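Local structure of uncharacterized protein YycE (1TWU) at the interface of chains A and B. The protein is of unknown function but has the fold of the vicinal oxygen chelate superfamily and is a putative relative of glyoxalases and fosfomycin resistance proteins. Residues are numbered along the deposited sequence; one frame, centred on the assembly and turned at random. Chains: chain A/B, Hypothetical protein yycE.

Contact 1: the interface of chains A and B. Residues chain A 16-18, 71-73; chain B 76, 78-80.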
loop_
_atom_site.group_PDB
_atom_site.type_symbol
_atom_site.label_atom_id
_atom_site.label_comp_id
_atom_site.label_asym_id
_atom_site.label_seq_id
_atom_site.Cartn_x
_atom_site.Cartn_y
_atom_site.Cartn_z
ATOM N N ALA A 16 4.904 -1.542 -3.679
ATOM C CA ALA A 16 6.360 -1.422 -3.768
ATOM C C ALA A 16 6.819 -0.053 -3.299
ATOM O O ALA A 16 6.296 0.968 -3.735
ATOM C CB ALA A 16 6.820 -1.666 -5.196
ATOM N N ARG A 17 7.798 -0.049 -2.400
ATOM C CA ARG A 17 8.353 1.179 -1.842
ATOM C C ARG A 17 9.876 1.157 -1.897
ATOM O O ARG A 17 10.500 0.113 -1.714
ATOM C CB ARG A 17 7.911 1.351 -0.384
ATOM C CG ARG A 17 6.404 1.475 -0.191
ATOM C CD ARG A 17 6.015 1.334 1.280
ATOM N NE ARG A 17 6.681 2.317 2.131
ATOM C CZ ARG A 17 6.315 3.592 2.240
ATOM N NH1 ARG A 17 5.272 4.049 1.553
ATOM N NH2 ARG A 17 6.998 4.411 3.035
ATOM N N PRO A 18 10.497 2.317 -2.150
ATOM C CA PRO A 18 11.956 2.435 -2.223
ATOM C C PRO A 18 12.580 2.636 -0.839
ATOM O O PRO A 18 11.916 3.103 0.085
ATOM C CB PRO A 18 12.141 3.655 -3.101
ATOM C CG PRO A 18 11.013 4.537 -2.632
ATOM C CD PRO A 18 9.848 3.574 -2.568
ATOM N N THR A 71 16.526 6.673 -1.908
ATOM C CA THR A 71 15.883 7.270 -0.745
ATOM C C THR A 71 14.492 6.669 -0.610
ATOM O O THR A 71 13.919 6.194 -1.590
ATOM C CB THR A 71 15.738 8.805 -0.886
ATOM O OG1 THR A 71 14.793 9.105 -1.920
ATOM C CG2 THR A 71 17.077 9.447 -1.234
ATOM N N ALA A 72 13.959 6.684 0.605
ATOM C CA ALA A 72 12.627 6.159 0.861
ATOM C C ALA A 72 11.640 7.295 0.600
ATOM O O ALA A 72 12.043 8.451 0.506
ATOM C CB ALA A 72 12.526 5.693 2.299
ATOM N N PRO A 73 10.338 6.985 0.462
ATOM C CA PRO A 73 9.386 8.072 0.216
ATOM C C PRO A 73 9.464 9.101 1.340
ATOM O O PRO A 73 9.841 8.771 2.466
ATOM C CB PRO A 73 8.033 7.353 0.202
ATOM C CG PRO A 73 8.376 5.985 -0.280
ATOM C CD PRO A 73 9.653 5.678 0.470
ATOM N N HIS B 76 7.214 9.505 -5.428
ATOM C CA HIS B 76 8.509 8.880 -5.606
ATOM C C HIS B 76 8.264 7.944 -6.784
ATOM O O HIS B 76 7.295 7.181 -6.787
ATOM C CB HIS B 76 8.921 8.094 -4.363
ATOM C CG HIS B 76 10.369 7.711 -4.346
ATOM N ND1 HIS B 76 10.946 6.936 -5.328
ATOM C CD2 HIS B 76 11.356 7.997 -3.463
ATOM C CE1 HIS B 76 12.226 6.759 -5.052
ATOM N NE2 HIS B 76 12.500 7.393 -3.926
ATOM N N ASP B 78 9.606 5.303 -7.566
ATOM C CA ASP B 78 9.762 3.901 -7.192
ATOM C C ASP B 78 8.691 3.430 -6.204
ATOM O O ASP B 78 8.735 2.297 -5.720
ATOM C CB ASP B 78 11.145 3.654 -6.582
ATOM C CG ASP B 78 12.262 3.728 -7.606
ATOM O OD1 ASP B 78 11.990 3.501 -8.803
ATOM O OD2 ASP B 78 13.417 3.990 -7.207
ATOM N N SER B 79 7.745 4.306 -5.892
ATOM C CA SER B 79 6.660 3.964 -4.979
ATOM C C SER B 79 5.497 3.524 -5.876
ATOM O O SER B 79 4.845 4.350 -6.528
ATOM C CB SER B 79 6.281 5.177 -4.137
ATOM O OG SER B 79 5.489 4.771 -3.044
ATOM N N LEU B 80 5.255 2.212 -5.902
ATOM C CA LEU B 80 4.244 1.615 -6.766
ATOM C C LEU B 80 3.084 0.856 -6.113
ATOM O O LEU B 80 3.131 0.464 -4.943
ATOM C CB LEU B 80 4.923 0.622 -7.720
ATOM C CG LEU B 80 6.026 0.910 -8.750
ATOM C CD1 LEU B 80 6.516 2.338 -8.686
ATOM C CD2 LEU B 80 7.159 -0.092 -8.527
HETATM O O HOH W 1 3.816 2.269 -2.799
#

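Contact 2: the interface of chains A and B. Residues chain A 33, 35, 53-55, 82-85, 94, 130; chain B 5, 8-13.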
loop_
_atom_site.group_PDB
_atom_site.type_symbol
_atom_site.label_atom_id
_atom_site.label_comp_id
_atom_site.label_asym_id
_atom_site.label_seq_id
_atom_site.Cartn_x
_atom_site.Cartn_y
_atom_site.Cartn_z
ATOM N N LEU A 33 7.791 -7.831 12.396
ATOM C CA LEU A 33 6.440 -8.289 12.100
ATOM C C LEU A 33 6.363 -9.778 11.843
ATOM O O LEU A 33 5.297 -10.377 11.965
ATOM C CB LEU A 33 5.882 -7.564 10.881
ATOM C CG LEU A 33 5.470 -6.119 11.117
ATOM C CD1 LEU A 33 4.866 -5.545 9.838
ATOM C CD2 LEU A 33 4.463 -6.076 12.260
ATOM N N LEU A 35 6.871 -11.228 8.925
ATOM C CA LEU A 35 6.205 -11.424 7.648
ATOM C C LEU A 35 7.129 -12.403 6.937
ATOM O O LEU A 35 8.350 -12.350 7.102
ATOM C CB LEU A 35 6.123 -10.114 6.854
ATOM C CG LEU A 35 5.321 -8.964 7.470
ATOM C CD1 LEU A 35 5.100 -7.896 6.411
ATOM C CD2 LEU A 35 3.983 -9.472 7.978
ATOM N N GLY A 53 5.294 -11.386 2.426
ATOM C CA GLY A 53 3.902 -11.770 2.290
ATOM C C GLY A 53 3.003 -10.952 3.190
ATOM O O GLY A 53 3.416 -10.518 4.263
ATOM N N LEU A 54 1.764 -10.749 2.764
ATOM C CA LEU A 54 0.834 -9.961 3.551
ATOM C C LEU A 54 -0.553 -10.606 3.635
ATOM O O LEU A 54 -1.552 -10.000 3.246
ATOM C CB LEU A 54 0.732 -8.566 2.940
ATOM C CG LEU A 54 0.502 -7.394 3.882
ATOM C CD1 LEU A 54 1.681 -7.229 4.835
ATOM C CD2 LEU A 54 0.308 -6.155 3.041
ATOM N N PRO A 55 -0.635 -11.842 4.158
ATOM C CA PRO A 55 0.479 -12.651 4.665
ATOM C C PRO A 55 1.142 -13.528 3.600
ATOM O O PRO A 55 2.220 -14.075 3.830
ATOM C CB PRO A 55 -0.186 -13.484 5.751
ATOM C CG PRO A 55 -1.512 -13.784 5.125
ATOM C CD PRO A 55 -1.926 -12.441 4.548
ATOM N N VAL A 82 -2.536 -0.040 7.724
ATOM C CA VAL A 82 -3.309 -0.448 8.884
ATOM C C VAL A 82 -3.611 -1.940 8.997
ATOM O O VAL A 82 -4.140 -2.562 8.072
ATOM C CB VAL A 82 -4.654 0.313 8.948
ATOM C CG1 VAL A 82 -5.330 0.054 10.289
ATOM C CG2 VAL A 82 -4.429 1.802 8.742
ATOM N N PHE A 83 -3.263 -2.506 10.148
ATOM C CA PHE A 83 -3.522 -3.908 10.438
ATOM C C PHE A 83 -4.655 -3.927 11.456
ATOM O O PHE A 83 -4.497 -3.403 12.558
ATOM C CB PHE A 83 -2.292 -4.565 11.060
ATOM C CG PHE A 83 -1.200 -4.893 10.075
ATOM C CD1 PHE A 83 -1.361 -5.929 9.155
ATOM C CD2 PHE A 83 0.002 -4.185 10.088
ATOM C CE1 PHE A 83 -0.338 -6.258 8.268
ATOM C CE2 PHE A 83 1.030 -4.506 9.202
ATOM C CZ PHE A 83 0.860 -5.546 8.290
ATOM N N TYR A 84 -5.797 -4.502 11.088
ATOM C CA TYR A 84 -6.938 -4.605 12.003
ATOM C C TYR A 84 -6.767 -5.885 12.815
ATOM O O TYR A 84 -6.991 -6.983 12.309
ATOM C CB TYR A 84 -8.252 -4.635 11.214
ATOM C CG TYR A 84 -8.623 -3.278 10.670
ATOM C CD1 TYR A 84 -9.194 -2.313 11.495
ATOM C CD2 TYR A 84 -8.321 -2.926 9.354
ATOM C CE1 TYR A 84 -9.452 -1.025 11.030
ATOM C CE2 TYR A 84 -8.569 -1.638 8.876
ATOM C CZ TYR A 84 -9.134 -0.692 9.719
ATOM O OH TYR A 84 -9.370 0.586 9.263
ATOM N N VAL A 85 -6.341 -5.739 14.065
ATOM C CA VAL A 85 -6.118 -6.893 14.925
ATOM C C VAL A 85 -7.143 -6.917 16.044
ATOM O O VAL A 85 -6.921 -6.356 17.115
ATOM C CB VAL A 85 -4.720 -6.861 15.555
ATOM C CG1 VAL A 85 -4.427 -8.198 16.210
ATOM C CG2 VAL A 85 -3.681 -6.535 14.505
ATOM N N ILE A 94 2.491 -7.785 19.639
ATOM C CA ILE A 94 3.287 -7.372 18.495
ATOM C C ILE A 94 3.852 -5.961 18.658
ATOM O O ILE A 94 5.046 -5.734 18.431
ATOM C CB ILE A 94 2.484 -7.485 17.159
ATOM C CG1 ILE A 94 3.408 -7.170 15.978
ATOM C CG2 ILE A 94 1.294 -6.533 17.156
ATOM C CD1 ILE A 94 4.676 -8.013 15.948
ATOM N N PHE A 130 -1.902 -0.508 14.197
ATOM C CA PHE A 130 -2.528 -1.734 14.666
ATOM C C PHE A 130 -3.812 -1.276 15.364
ATOM O O PHE A 130 -3.773 -0.714 16.462
ATOM C CB PHE A 130 -1.577 -2.454 15.623
ATOM C CG PHE A 130 -0.278 -2.846 14.982
ATOM C CD1 PHE A 130 -0.144 -4.078 14.342
ATOM C CD2 PHE A 130 0.795 -1.959 14.958
ATOM C CE1 PHE A 130 1.042 -4.423 13.684
ATOM C CE2 PHE A 130 1.980 -2.290 14.306
ATOM C CZ PHE A 130 2.105 -3.525 13.666
ATOM N N PHE B 5 -1.473 -14.115 9.829
ATOM C CA PHE B 5 -0.057 -13.780 9.922
ATOM C C PHE B 5 0.585 -14.601 11.036
ATOM O O PHE B 5 -0.110 -15.158 11.889
ATOM C CB PHE B 5 0.122 -12.281 10.203
ATOM C CG PHE B 5 -0.272 -11.393 9.052
ATOM C CD1 PHE B 5 -1.596 -11.328 8.623
ATOM C CD2 PHE B 5 0.690 -10.643 8.376
ATOM C CE1 PHE B 5 -1.954 -10.532 7.532
ATOM C CE2 PHE B 5 0.342 -9.845 7.286
ATOM C CZ PHE B 5 -0.981 -9.790 6.862
ATOM N N PHE B 8 0.095 -12.555 14.350
ATOM C CA PHE B 8 -1.267 -12.193 14.722
ATOM C C PHE B 8 -2.294 -12.482 13.646
ATOM O O PHE B 8 -1.958 -12.764 12.496
ATOM C CB PHE B 8 -1.317 -10.706 15.059
ATOM C CG PHE B 8 -0.804 -9.827 13.954
ATOM C CD1 PHE B 8 -1.604 -9.523 12.860
ATOM C CD2 PHE B 8 0.499 -9.339 13.988
ATOM C CE1 PHE B 8 -1.118 -8.744 11.814
ATOM C CE2 PHE B 8 0.994 -8.561 12.948
ATOM C CZ PHE B 8 0.183 -8.264 11.860
ATOM N N GLN B 9 -3.557 -12.398 14.033
ATOM C CA GLN B 9 -4.653 -12.633 13.109
ATOM C C GLN B 9 -5.177 -11.273 12.659
ATOM O O GLN B 9 -5.682 -10.490 13.467
ATOM C CB GLN B 9 -5.765 -13.437 13.802
ATOM C CG GLN B 9 -6.996 -13.721 12.935
ATOM C CD GLN B 9 -6.665 -14.509 11.676
ATOM O OE1 GLN B 9 -5.999 -15.546 11.741
ATOM N NE2 GLN B 9 -7.135 -14.025 10.523
ATOM N N ALA B 10 -5.034 -10.987 11.370
ATOM C CA ALA B 10 -5.502 -9.720 10.826
ATOM C C ALA B 10 -6.885 -9.896 10.233
ATOM O O ALA B 10 -7.105 -10.775 9.403
ATOM C CB ALA B 10 -4.540 -9.214 9.757
ATOM N N ALA B 11 -7.821 -9.064 10.666
ATOM C CA ALA B 11 -9.178 -9.123 10.152
ATOM C C ALA B 11 -9.240 -8.414 8.795
ATOM O O ALA B 11 -9.931 -8.851 7.871
ATOM C CB ALA B 11 -10.131 -8.452 11.133
ATOM N N GLN B 12 -8.479 -7.335 8.672
ATOM C CA GLN B 12 -8.491 -6.539 7.456
ATOM C C GLN B 12 -7.170 -5.803 7.315
ATOM O O GLN B 12 -6.398 -5.727 8.266
ATOM C CB GLN B 12 -9.613 -5.514 7.568
ATOM C CG GLN B 12 -10.535 -5.432 6.401
ATOM C CD GLN B 12 -11.739 -4.567 6.704
ATOM O OE1 GLN B 12 -11.610 -3.381 7.028
ATOM N NE2 GLN B 12 -12.923 -5.159 6.606
ATOM N N ILE B 13 -6.919 -5.263 6.128
ATOM C CA ILE B 13 -5.706 -4.493 5.875
ATOM C C ILE B 13 -6.073 -3.275 5.038
ATOM O O ILE B 13 -6.799 -3.380 4.043
ATOM C CB ILE B 13 -4.625 -5.317 5.140
ATOM C CG1 ILE B 13 -4.179 -6.479 6.022
ATOM C CG2 ILE B 13 -3.410 -4.437 4.833
ATOM C CD1 ILE B 13 -3.090 -7.311 5.408
#

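Contact 3: the interface of chains A and B. Residues chain A 11-14, 38, 57, 60; chain B 84, 133-137.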
loop_
_atom_site.group_PDB
_atom_site.type_symbol
_atom_site.label_atom_id
_atom_site.label_comp_id
_atom_site.label_asym_id
_atom_site.label_seq_id
_atom_site.Cartn_x
_atom_site.Cartn_y
_atom_site.Cartn_z
ATOM N N ALA A 11 -4.247 -11.220 -10.637
ATOM C CA ALA A 11 -3.650 -12.440 -10.121
ATOM C C ALA A 11 -2.995 -12.154 -8.766
ATOM O O ALA A 11 -3.049 -12.967 -7.840
ATOM C CB ALA A 11 -2.607 -12.960 -11.103
ATOM N N GLN A 12 -2.410 -10.970 -8.647
ATOM C CA GLN A 12 -1.703 -10.598 -7.432
ATOM C C GLN A 12 -1.687 -9.085 -7.294
ATOM O O GLN A 12 -1.990 -8.372 -8.246
ATOM C CB GLN A 12 -0.267 -11.095 -7.545
ATOM C CG GLN A 12 0.246 -11.864 -6.377
ATOM C CD GLN A 12 1.580 -12.510 -6.680
ATOM O OE1 GLN A 12 2.561 -11.831 -7.007
ATOM N NE2 GLN A 12 1.625 -13.832 -6.579
ATOM N N ILE A 13 -1.330 -8.605 -6.108
ATOM C CA ILE A 13 -1.233 -7.171 -5.859
ATOM C C ILE A 13 0.013 -6.910 -5.024
ATOM O O ILE A 13 0.270 -7.596 -4.028
ATOM C CB ILE A 13 -2.472 -6.613 -5.123
ATOM C CG1 ILE A 13 -3.707 -6.777 -6.003
ATOM C CG2 ILE A 13 -2.278 -5.124 -4.819
ATOM C CD1 ILE A 13 -4.957 -6.216 -5.389
ATOM N N ARG A 14 0.790 -5.922 -5.453
ATOM C CA ARG A 14 2.024 -5.559 -4.782
ATOM C C ARG A 14 2.118 -4.072 -4.460
ATOM O O ARG A 14 1.774 -3.221 -5.285
ATOM C CB ARG A 14 3.226 -5.955 -5.651
ATOM C CG ARG A 14 4.567 -5.441 -5.128
ATOM C CD ARG A 14 5.719 -5.756 -6.065
ATOM N NE ARG A 14 6.013 -7.187 -6.112
ATOM C CZ ARG A 14 6.958 -7.745 -6.867
ATOM N NH1 ARG A 14 7.718 -6.995 -7.652
ATOM N NH2 ARG A 14 7.145 -9.058 -6.837
ATOM N N ILE A 38 8.851 -13.915 0.749
ATOM C CA ILE A 38 8.383 -14.728 -0.367
ATOM C C ILE A 38 9.150 -14.493 -1.656
ATOM O O ILE A 38 8.801 -15.043 -2.697
ATOM C CB ILE A 38 6.877 -14.485 -0.635
ATOM C CG1 ILE A 38 6.642 -13.034 -1.067
ATOM C CG2 ILE A 38 6.077 -14.804 0.622
ATOM C CD1 ILE A 38 5.222 -12.729 -1.466
ATOM N N ALA A 57 1.422 -14.347 -1.031
ATOM C CA ALA A 57 1.812 -13.712 -2.280
ATOM C C ALA A 57 0.694 -12.915 -2.952
ATOM O O ALA A 57 0.971 -11.938 -3.651
ATOM C CB ALA A 57 2.351 -14.756 -3.242
ATOM N N HIS A 60 1.234 -8.648 -1.279
ATOM C CA HIS A 60 2.526 -8.577 -0.619
ATOM C C HIS A 60 3.186 -7.215 -0.770
ATOM O O HIS A 60 2.727 -6.356 -1.532
ATOM C CB HIS A 60 3.473 -9.668 -1.147
ATOM C CG HIS A 60 3.816 -9.533 -2.600
ATOM N ND1 HIS A 60 3.075 -10.125 -3.601
ATOM C CD2 HIS A 60 4.811 -8.854 -3.221
ATOM C CE1 HIS A 60 3.598 -9.816 -4.774
ATOM N NE2 HIS A 60 4.652 -9.046 -4.572
ATOM N N TYR B 84 -1.204 -7.266 -11.072
ATOM C CA TYR B 84 -0.751 -8.320 -11.985
ATOM C C TYR B 84 -1.958 -8.782 -12.794
ATOM O O TYR B 84 -2.816 -9.502 -12.286
ATOM C CB TYR B 84 -0.150 -9.487 -11.194
ATOM C CG TYR B 84 1.220 -9.164 -10.652
ATOM C CD1 TYR B 84 2.341 -9.207 -11.479
ATOM C CD2 TYR B 84 1.388 -8.728 -9.337
ATOM C CE1 TYR B 84 3.596 -8.818 -11.016
ATOM C CE2 TYR B 84 2.639 -8.331 -8.861
ATOM C CZ TYR B 84 3.739 -8.377 -9.706
ATOM O OH TYR B 84 4.975 -7.974 -9.252
ATOM N N SER B 133 1.457 -10.459 -16.004
ATOM C CA SER B 133 1.990 -11.700 -15.463
ATOM C C SER B 133 1.109 -12.170 -14.322
ATOM O O SER B 133 0.049 -11.604 -14.077
ATOM C CB SER B 133 3.439 -11.520 -14.986
ATOM O OG SER B 133 3.522 -10.742 -13.810
ATOM N N LYS B 134 1.539 -13.214 -13.631
ATOM C CA LYS B 134 0.763 -13.742 -12.524
ATOM C C LYS B 134 1.405 -13.395 -11.184
ATOM O O LYS B 134 0.884 -13.758 -10.127
ATOM C CB LYS B 134 0.616 -15.261 -12.670
ATOM C CG LYS B 134 -0.142 -15.699 -13.923
ATOM C CD LYS B 134 -0.457 -17.197 -13.906
ATOM C CE LYS B 134 0.792 -18.062 -14.074
ATOM N NZ LYS B 134 1.386 -17.968 -15.448
ATOM N N GLY B 135 2.532 -12.691 -11.234
ATOM C CA GLY B 135 3.223 -12.298 -10.017
ATOM C C GLY B 135 4.348 -13.238 -9.627
ATOM O O GLY B 135 4.990 -13.838 -10.489
ATOM N N ILE B 136 4.607 -13.354 -8.329
ATOM C CA ILE B 136 5.654 -14.251 -7.853
ATOM C C ILE B 136 4.998 -15.478 -7.232
ATOM O O ILE B 136 3.898 -15.390 -6.685
ATOM C CB ILE B 136 6.589 -13.564 -6.811
ATOM C CG1 ILE B 136 5.794 -13.086 -5.600
ATOM C CG2 ILE B 136 7.315 -12.387 -7.454
ATOM C CD1 ILE B 136 6.649 -12.335 -4.596
ATOM N N SER B 137 5.667 -16.623 -7.336
ATOM C CA SER B 137 5.147 -17.876 -6.797
ATOM C C SER B 137 5.205 -17.893 -5.275
ATOM O O SER B 137 4.305 -18.414 -4.607
ATOM C CB SER B 137 5.956 -19.055 -7.336
ATOM O OG SER B 137 7.282 -19.030 -6.835
#

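Contact 1: the interface of chains A and B
Strand 12-18 of chain A meets the start of strand 80-84 of chain B in an antiparallel bridge, A:Ala16 N giving its hydrogen to B:Leu80 O at 3.0 Å from well above the carbonyl plane. B:Leu80 N returns a bond to A:Ala16 O at 2.7 Å, in the plane of the A:Ala16 carbonyl. Such pairing of strands from two copies of a vicinal oxygen chelate (VOC) protein is an example of a sheet continued across a chain boundary. A water clamps the bridge: it lies 3.0 Å from the hydroxyl B:Ser79 OG and also touches A:Ala16 O and B:Leu80 O, so both carbonyls of the bridge have a second polar partner. B:Ser79 OG stands anti to its backbone N (chi1 -165°), which brings it to the water.

At the end of strand 12-18, A:Pro18 and B:His76 meet tip to tip. The ring carbon A:Pro18 CG sits over the centre of the imidazole face, 3.4 Å from the centroid of B:His76. The imidazole is swung anti to its backbone N (chi1 -166°), and B:Asp78 N fixes its rotation by donating, in the ring plane, to B:His76 ND1 at 3.1 Å. That bond leaves B:His76 NE2 as the likely protonated nitrogen, directed at the carbonyl A:Thr71 O in a weak, bent hydrogen bond. Alongside, A:Pro18 CB packs on B:Asp78 CB at 3.6 Å, while A:Ala16 CB rests against the branch B:Leu80 CD2.

Contact 2: the interface of chains A and B
Two aromatic side chains from the N-terminal segment of chain B, B:Phe5 and B:Phe8, pack against apolar side chains of chain A and meet A:Phe83 at steep angles. A:Phe83 turns its ring 81° from that of B:Phe5, edge to face, with A:Phe83 CE1 3.8 Å from B:Phe5 CE2. B:Phe8 comes from another direction, its tip B:Phe8 CZ above one face of A:Phe83 near the rim, 3.9 Å from A:Phe83 CD1.

Around B:Phe5, A:Pro55, which follows a cis peptide bond, lays CB over the ring centre, 3.7 Å from the centroid of B:Phe5. The methyls A:Leu35 CD2 and A:Leu54 CD1 close on the ring edge in its plane. B:Phe8 holds CG in the crowded position between its backbone N and carbonyl carbon (chi1 55°), and is flanked by A:Val85 CG2 and, from helix 88-100, by A:Ile94 CG1.

Farther out, antiparallel backbone pairing sets the register: A:Tyr84 N donates to B:Gln12 O at 3.1 Å, and B:Ala11 N to A:Tyr84 O at 2.8 Å, nearly along the C=O axis. The site thus lodges the N-terminal segment of one VOC chain against the other, which probably stabilises the pair.

Contact 3: the interface of chains A and B
B:Ile136, in the C-terminal tail of chain B, pushes its end methyl between A:Ile38 and A:His60. B:Ile136 CD1 packs tightly on A:Ile38 CD1 at 3.5 Å, the two side chains crossing at about a right angle. The same methyl lies over one face of the imidazole, toward the rim, 4.0 Å from the centroid of A:His60. B:Ile136 CG1 takes the crowded position between the backbone N and carbonyl carbon (chi1 59°), while the other branch, CG2, turns to A:Arg14 NH2.

A second shell fixes the imidazole that receives this methyl. A:His60 ND1 donates to A:Ala57 O, and A:His60 NE2 accepts a nearly straight bond from A:Arg14 NE at 2.8 Å, pairing consistent with a neutral ring protonated at ND1. The held guanidinium presents its face to the phenol: B:Tyr84 OH stands over its centre, with the two planes 76° apart, a facing contact that implies no hydrogen bond. The positive charge could polarise that hydroxyl.

At the rim the carboxamide of A:Gln12, on a chain extended beyond CG, reads the backbone of B:Ile136 at both ends. A:Gln12 OE1 takes the hydrogen of B:Ile136 N at 2.9 Å on a lone pair, and A:Gln12 NE2 donates to B:Ile136 O at 2.8 Å, also on a lone pair. These paired bonds hold the amide flat, and the site probably fastens the C-terminal tail of one VOC chain to the other.

The three contacts belong to one two-fold interface and each has a twin with the chains exchanged. The C-alpha centres of contact 1 and contact 2 lie about 21 Å apart, and that of contact 3 is about 18 Å from either. Strands 12-18 and 80-84 run through all of them: chain A supplies the first strand in contacts 1 and 3 and the second in contact 2. The bridge of A:Tyr84 with B:Gln12 in contact 2 is the symmetry mate of that of A:Gln12 with B:Tyr84 in contact 3. Strand pairing together with terminal segments that pack on the other chain suggests a stable dimer, although the crystal assembly alone does not prove it.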